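Local coordinates for epidermin biosynthesis protein EpiD (Staphylococcus aureus, PDB 3QJG) that probably catalyses, as an FMN-binding flavoprotein, the oxidative decarboxylation of the C-terminal cysteine of the precursor peptide during biosynthesis of the lantibiotic epidermin, at residues E34-A39 / N58-F63; D78-L83 / E111-F116. One frame throughout, in Å; residues are numbered along the deposited sequence.

Contact 1 (E34-A39 / N58-F63); sequences EVNVIA and NYYDEF
Asn36 and Asn58 lie side by side with their ends pointing the same way, at the tight end of this parallel pairing. Asn58 ND2 donates to Asn36 OD1 over 2.9 Å; the acceptor sits almost in the amide plane of Asn58, whereas the donor stands above the carbonyl plane of Asn36, the two amides being turned 63° apart. The Asn36 amide is also held through its nitrogen: ND2 gives a nearly straight bond, 2.9 Å long, to the anti lone pair of Glu34 OE1, and also bonds His77 NE2. Glu34 reaches this place with its chain extended beyond CG, and OE1 takes a salt bridge from Lys76 as well. Beside the asparagines two backbone bonds close the strands, Val37 N to Asn58 O and Tyr60 N to Val37 O, each 2.8 Å. On one face Val37 CG1 meets Tyr59 CD1 at 4.1 Å; on the other, the Tyr60 ring lies across Asn36, its CE2 3.9 Å from Asn36 CB; its CG is set anti to the carbonyl carbon (chi1 -64°). Beyond Ile38 the pairing slackens and water takes over: one water accepts from Ala39 N and donates to Tyr60 O, with a weak link to Tyr59 OH. The asparagine end has a wet outer side too, where a second water donates to Glu34 OE2 and accepts from Asn58 ND2. After Tyr60 the chain turns away from strand 34-39. Val35 and Ile38 pack into strand 7-12, on the other flank of 34-39. Strand 34-39, helix 49-55 and short strand 59-60 thus form a beta-alpha-beta unit at the border of the parallel part of the sheet, the Rossmann-like arrangement of the flavoprotein fold.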
# COMPACT_ATOMS: atom_id res chain seq x y z
N GLU A 34 1.17 -33.48 -22.30
CA GLU A 34 1.27 -32.21 -21.60
C GLU A 34 2.71 -32.02 -21.21
O GLU A 34 3.36 -32.97 -20.77
CB GLU A 34 0.43 -32.16 -20.31
CG GLU A 34 -1.06 -31.96 -20.51
CD GLU A 34 -1.79 -31.90 -19.15
OE1 GLU A 34 -1.14 -31.83 -18.07
OE2 GLU A 34 -3.02 -31.90 -19.15
N VAL A 35 3.20 -30.79 -21.34
CA VAL A 35 4.49 -30.43 -20.74
C VAL A 35 4.14 -29.28 -19.81
O VAL A 35 3.67 -28.24 -20.26
CB VAL A 35 5.53 -29.95 -21.77
CG1 VAL A 35 6.78 -29.44 -21.04
CG2 VAL A 35 5.88 -31.07 -22.78
N ASN A 36 4.36 -29.48 -18.51
CA ASN A 36 3.98 -28.56 -17.44
C ASN A 36 5.22 -28.10 -16.73
O ASN A 36 6.26 -28.75 -16.82
CB ASN A 36 3.09 -29.28 -16.41
CG ASN A 36 1.78 -29.78 -17.05
OD1 ASN A 36 1.22 -29.05 -17.82
ND2 ASN A 36 1.34 -31.02 -16.75
N VAL A 37 5.09 -26.99 -16.01
CA VAL A 37 6.24 -26.36 -15.44
C VAL A 37 5.94 -25.85 -14.08
O VAL A 37 4.83 -25.37 -13.85
CB VAL A 37 6.66 -25.18 -16.33
CG1 VAL A 37 7.90 -24.52 -15.77
CG2 VAL A 37 6.94 -25.69 -17.72
N ILE A 38 6.94 -25.96 -13.21
CA ILE A 38 6.95 -25.34 -11.91
C ILE A 38 8.34 -24.78 -11.63
O ILE A 38 9.31 -25.40 -12.01
CB ILE A 38 6.60 -26.37 -10.76
CG1 ILE A 38 6.46 -25.68 -9.40
CG2 ILE A 38 7.63 -27.54 -10.69
CD1 ILE A 38 5.94 -26.62 -8.25
N ALA A 39 8.43 -23.64 -10.95
CA ALA A 39 9.74 -23.09 -10.52
C ALA A 39 9.94 -23.20 -9.05
O ALA A 39 8.96 -23.15 -8.31
CB ALA A 39 9.85 -21.67 -10.89
N ASN A 58 0.66 -26.21 -18.24
CA ASN A 58 0.30 -25.70 -16.97
C ASN A 58 1.52 -25.17 -16.32
O ASN A 58 2.61 -25.83 -16.31
CB ASN A 58 -0.27 -26.80 -16.05
CG ASN A 58 -1.58 -27.31 -16.50
OD1 ASN A 58 -2.62 -26.75 -16.16
ND2 ASN A 58 -1.57 -28.43 -17.19
N TYR A 59 1.36 -23.98 -15.75
CA TYR A 59 2.42 -23.42 -14.96
C TYR A 59 1.89 -23.42 -13.53
O TYR A 59 0.86 -22.79 -13.25
CB TYR A 59 2.81 -22.03 -15.45
CG TYR A 59 3.81 -21.38 -14.54
CD1 TYR A 59 5.03 -21.95 -14.30
CD2 TYR A 59 3.50 -20.19 -13.88
CE1 TYR A 59 5.94 -21.36 -13.45
CE2 TYR A 59 4.41 -19.59 -13.06
CZ TYR A 59 5.62 -20.20 -12.83
OH TYR A 59 6.47 -19.59 -11.98
N TYR A 60 2.53 -24.21 -12.67
CA TYR A 60 2.08 -24.37 -11.29
C TYR A 60 2.76 -23.29 -10.54
O TYR A 60 4.01 -23.21 -10.53
CB TYR A 60 2.42 -25.75 -10.70
CG TYR A 60 1.75 -26.92 -11.38
CD1 TYR A 60 0.35 -26.98 -11.47
CD2 TYR A 60 2.49 -27.90 -12.03
CE1 TYR A 60 -0.28 -28.00 -12.16
CE2 TYR A 60 1.86 -28.95 -12.72
CZ TYR A 60 0.49 -28.99 -12.78
OH TYR A 60 -0.14 -30.03 -13.43
N ASP A 61 1.96 -22.49 -9.87
CA ASP A 61 2.49 -21.33 -9.15
C ASP A 61 2.02 -21.35 -7.67
O ASP A 61 0.90 -20.98 -7.38
CB ASP A 61 1.97 -20.09 -9.87
CG ASP A 61 2.55 -18.77 -9.32
OD1 ASP A 61 3.27 -18.77 -8.25
OD2 ASP A 61 2.25 -17.75 -10.00
N GLU A 62 2.90 -21.75 -6.77
CA GLU A 62 2.65 -21.86 -5.33
C GLU A 62 2.23 -20.52 -4.67
O GLU A 62 1.49 -20.51 -3.66
CB GLU A 62 3.92 -22.39 -4.61
CG GLU A 62 3.63 -23.06 -3.32
CD GLU A 62 4.85 -23.32 -2.46
OE1 GLU A 62 6.01 -23.30 -2.95
OE2 GLU A 62 4.61 -23.54 -1.26
N PHE A 63 2.70 -19.40 -5.21
CA PHE A 63 2.36 -18.04 -4.71
C PHE A 63 0.92 -17.71 -5.07
O PHE A 63 0.18 -17.15 -4.29
CB PHE A 63 3.28 -16.97 -5.34
CG PHE A 63 3.09 -15.56 -4.80
CD1 PHE A 63 3.59 -15.21 -3.54
CD2 PHE A 63 2.42 -14.58 -5.56
CE1 PHE A 63 3.44 -13.92 -3.04
CE2 PHE A 63 2.27 -13.30 -5.06
CZ PHE A 63 2.79 -12.97 -3.79
O HOH W 1 -4.06 -29.67 -18.00
O HOH W 2 6.36 -21.90 -9.97

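Contact 2 (D78-L83 / E111-F116); sequences DKIIIL and EKLSIF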
# COMPACT_ATOMS: atom_id res chain seq x y z
N ASP A 78 4.28 -38.80 -15.65
CA ASP A 78 5.03 -40.00 -15.84
C ASP A 78 6.48 -39.70 -15.62
O ASP A 78 7.20 -40.53 -15.12
CB ASP A 78 4.80 -40.48 -17.25
CG ASP A 78 3.35 -40.73 -17.52
OD1 ASP A 78 2.85 -41.78 -17.08
OD2 ASP A 78 2.69 -39.84 -18.08
N LYS A 79 6.92 -38.50 -16.00
CA LYS A 79 8.34 -38.14 -15.86
C LYS A 79 8.38 -36.80 -15.20
O LYS A 79 7.55 -35.96 -15.51
CB LYS A 79 9.07 -38.08 -17.22
CG LYS A 79 9.04 -39.38 -18.00
CD LYS A 79 9.72 -40.52 -17.23
CE LYS A 79 9.74 -41.85 -18.02
NZ LYS A 79 10.55 -42.85 -17.29
N ILE A 80 9.30 -36.65 -14.25
CA ILE A 80 9.57 -35.41 -13.65
C ILE A 80 11.04 -35.16 -13.80
O ILE A 80 11.90 -36.05 -13.44
CB ILE A 80 9.20 -35.38 -12.13
CG1 ILE A 80 7.70 -35.75 -12.02
CG2 ILE A 80 9.56 -34.03 -11.52
CD1 ILE A 80 7.10 -35.83 -10.65
N ILE A 81 11.36 -33.96 -14.30
CA ILE A 81 12.74 -33.55 -14.53
C ILE A 81 13.10 -32.26 -13.80
O ILE A 81 12.32 -31.32 -13.75
CB ILE A 81 13.09 -33.45 -16.03
CG1 ILE A 81 12.52 -32.22 -16.74
CG2 ILE A 81 12.59 -34.70 -16.85
CD1 ILE A 81 13.06 -32.15 -18.17
N ILE A 82 14.29 -32.21 -13.21
CA ILE A 82 14.75 -30.94 -12.73
C ILE A 82 15.77 -30.35 -13.73
O ILE A 82 16.88 -30.88 -13.93
CB ILE A 82 15.32 -31.04 -11.31
CG1 ILE A 82 14.42 -31.91 -10.43
CG2 ILE A 82 15.47 -29.66 -10.73
CD1 ILE A 82 14.91 -32.08 -9.05
N LEU A 83 15.38 -29.26 -14.39
CA LEU A 83 16.20 -28.68 -15.46
C LEU A 83 15.96 -27.17 -15.57
O LEU A 83 14.83 -26.74 -15.87
CB LEU A 83 15.89 -29.35 -16.81
CG LEU A 83 16.92 -29.04 -17.89
CD1 LEU A 83 16.93 -30.06 -19.02
CD2 LEU A 83 16.77 -27.63 -18.42
N GLU A 111 11.24 -42.32 -8.09
CA GLU A 111 11.13 -43.31 -9.16
C GLU A 111 10.79 -42.68 -10.51
O GLU A 111 10.97 -43.33 -11.55
CB GLU A 111 10.12 -44.43 -8.80
CG GLU A 111 8.63 -44.12 -9.14
CD GLU A 111 7.92 -43.19 -8.11
OE1 GLU A 111 8.51 -42.88 -7.04
OE2 GLU A 111 6.74 -42.78 -8.39
N LYS A 112 10.34 -41.41 -10.51
CA LYS A 112 10.02 -40.74 -11.76
C LYS A 112 10.96 -39.62 -12.13
O LYS A 112 10.68 -38.90 -13.07
CB LYS A 112 8.63 -40.10 -11.67
CG LYS A 112 7.53 -40.98 -11.20
CD LYS A 112 6.23 -40.15 -11.17
CE LYS A 112 5.03 -41.02 -11.21
NZ LYS A 112 3.87 -40.19 -11.07
N LEU A 113 12.07 -39.47 -11.39
CA LEU A 113 12.76 -38.21 -11.34
C LEU A 113 14.14 -38.23 -11.94
O LEU A 113 14.96 -39.11 -11.62
CB LEU A 113 12.84 -37.76 -9.88
CG LEU A 113 13.56 -36.44 -9.57
CD1 LEU A 113 12.50 -35.39 -9.93
CD2 LEU A 113 14.00 -36.47 -8.10
N SER A 114 14.39 -37.23 -12.79
CA SER A 114 15.64 -37.07 -13.54
C SER A 114 16.13 -35.68 -13.23
O SER A 114 15.38 -34.74 -13.34
CB SER A 114 15.41 -37.15 -15.05
OG SER A 114 15.07 -38.44 -15.47
N ILE A 115 17.43 -35.58 -12.91
CA ILE A 115 18.08 -34.33 -12.56
C ILE A 115 19.14 -34.01 -13.63
O ILE A 115 19.92 -34.88 -14.00
CB ILE A 115 18.71 -34.43 -11.14
CG1 ILE A 115 17.59 -34.63 -10.09
CG2 ILE A 115 19.51 -33.19 -10.84
CD1 ILE A 115 18.06 -34.95 -8.64
N PHE A 116 19.09 -32.79 -14.17
CA PHE A 116 20.06 -32.22 -15.09
C PHE A 116 20.82 -31.10 -14.40
O PHE A 116 20.40 -29.95 -14.44
CB PHE A 116 19.34 -31.70 -16.31
CG PHE A 116 18.62 -32.75 -17.07
CD1 PHE A 116 19.24 -33.42 -18.12
CD2 PHE A 116 17.32 -33.11 -16.74
CE1 PHE A 116 18.56 -34.40 -18.83
CE2 PHE A 116 16.60 -34.07 -17.49
CZ PHE A 116 17.22 -34.72 -18.51
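Leu113 CD1 touches two isoleucines of the neighbouring strand, 3.6 Å from Ile80 CG2 and 4.0 Å from Ile82 CG1. Leu113 CG is anti to the backbone N (chi1 179°), and from there its branch leans across to the other strand. On the same face Ile82 and Ile115 run side by side, Ile82 CD1 touching Ile115 CG1 at 3.8 Å, and helix 87-94 packs over both. The opposite face carries Ile81, Ser114 and the aromatic end of the contact. Leu83 CD1 lies over one face of the Phe116 ring, offset toward the rim, in a CH-pi contact 4.0 Å from the ring centroid. Ile81 CB comes to the edge of that ring, near its plane, 3.9 Å from CE2, and helix 168-174 lays Val171 against Ile81, Leu83 and Phe116. Between the faces, four backbone hydrogen bonds of 2.8 to 2.9 Å tie the strands: Ile80 N to Lys112 O, Ser114 N to Ile80 O, Ile82 N to Ser114 O and Phe116 N to Ile82 O. At the polar edge Lys112 passes its extended chain by the backbone of Asp78, CB lying 3.8 Å from Asp78 O. Its NZ bonds the carbonyl oxygens of His77 and Ala74, while Asp78 OD2 accepts from Asn7 N, so these two oppositely charged side chains find separate partners. Strands 79-82 and 113-116, 22° from parallel, form the buried centre of a Rossmann-like sheet sandwiched by helices, with FMN bound about 8 Å from the side chain of Ile82.

Both contacts are parallel strand pairings in one sheet, joined through strand 7-12, which pairs with 34-39 on one flank and 79-85 on the other. Contact 2 is the core one, its centre about 7 Å from that of the chain, and branched aliphatic side chains and a phenylalanine fill it from both faces. Contact 1 sits farther out, about 12 Å from the chain centre, and is only partly buried; amides, a carboxylate, tyrosines and waters do much of its work. Their nearest atoms are about 7 Å apart, yet both polar ends are served from the end of helix 70-75 and the residues just after it: Lys76 and the His77 side chain for contact 1, the carbonyls of Ala74 and His77 for contact 2.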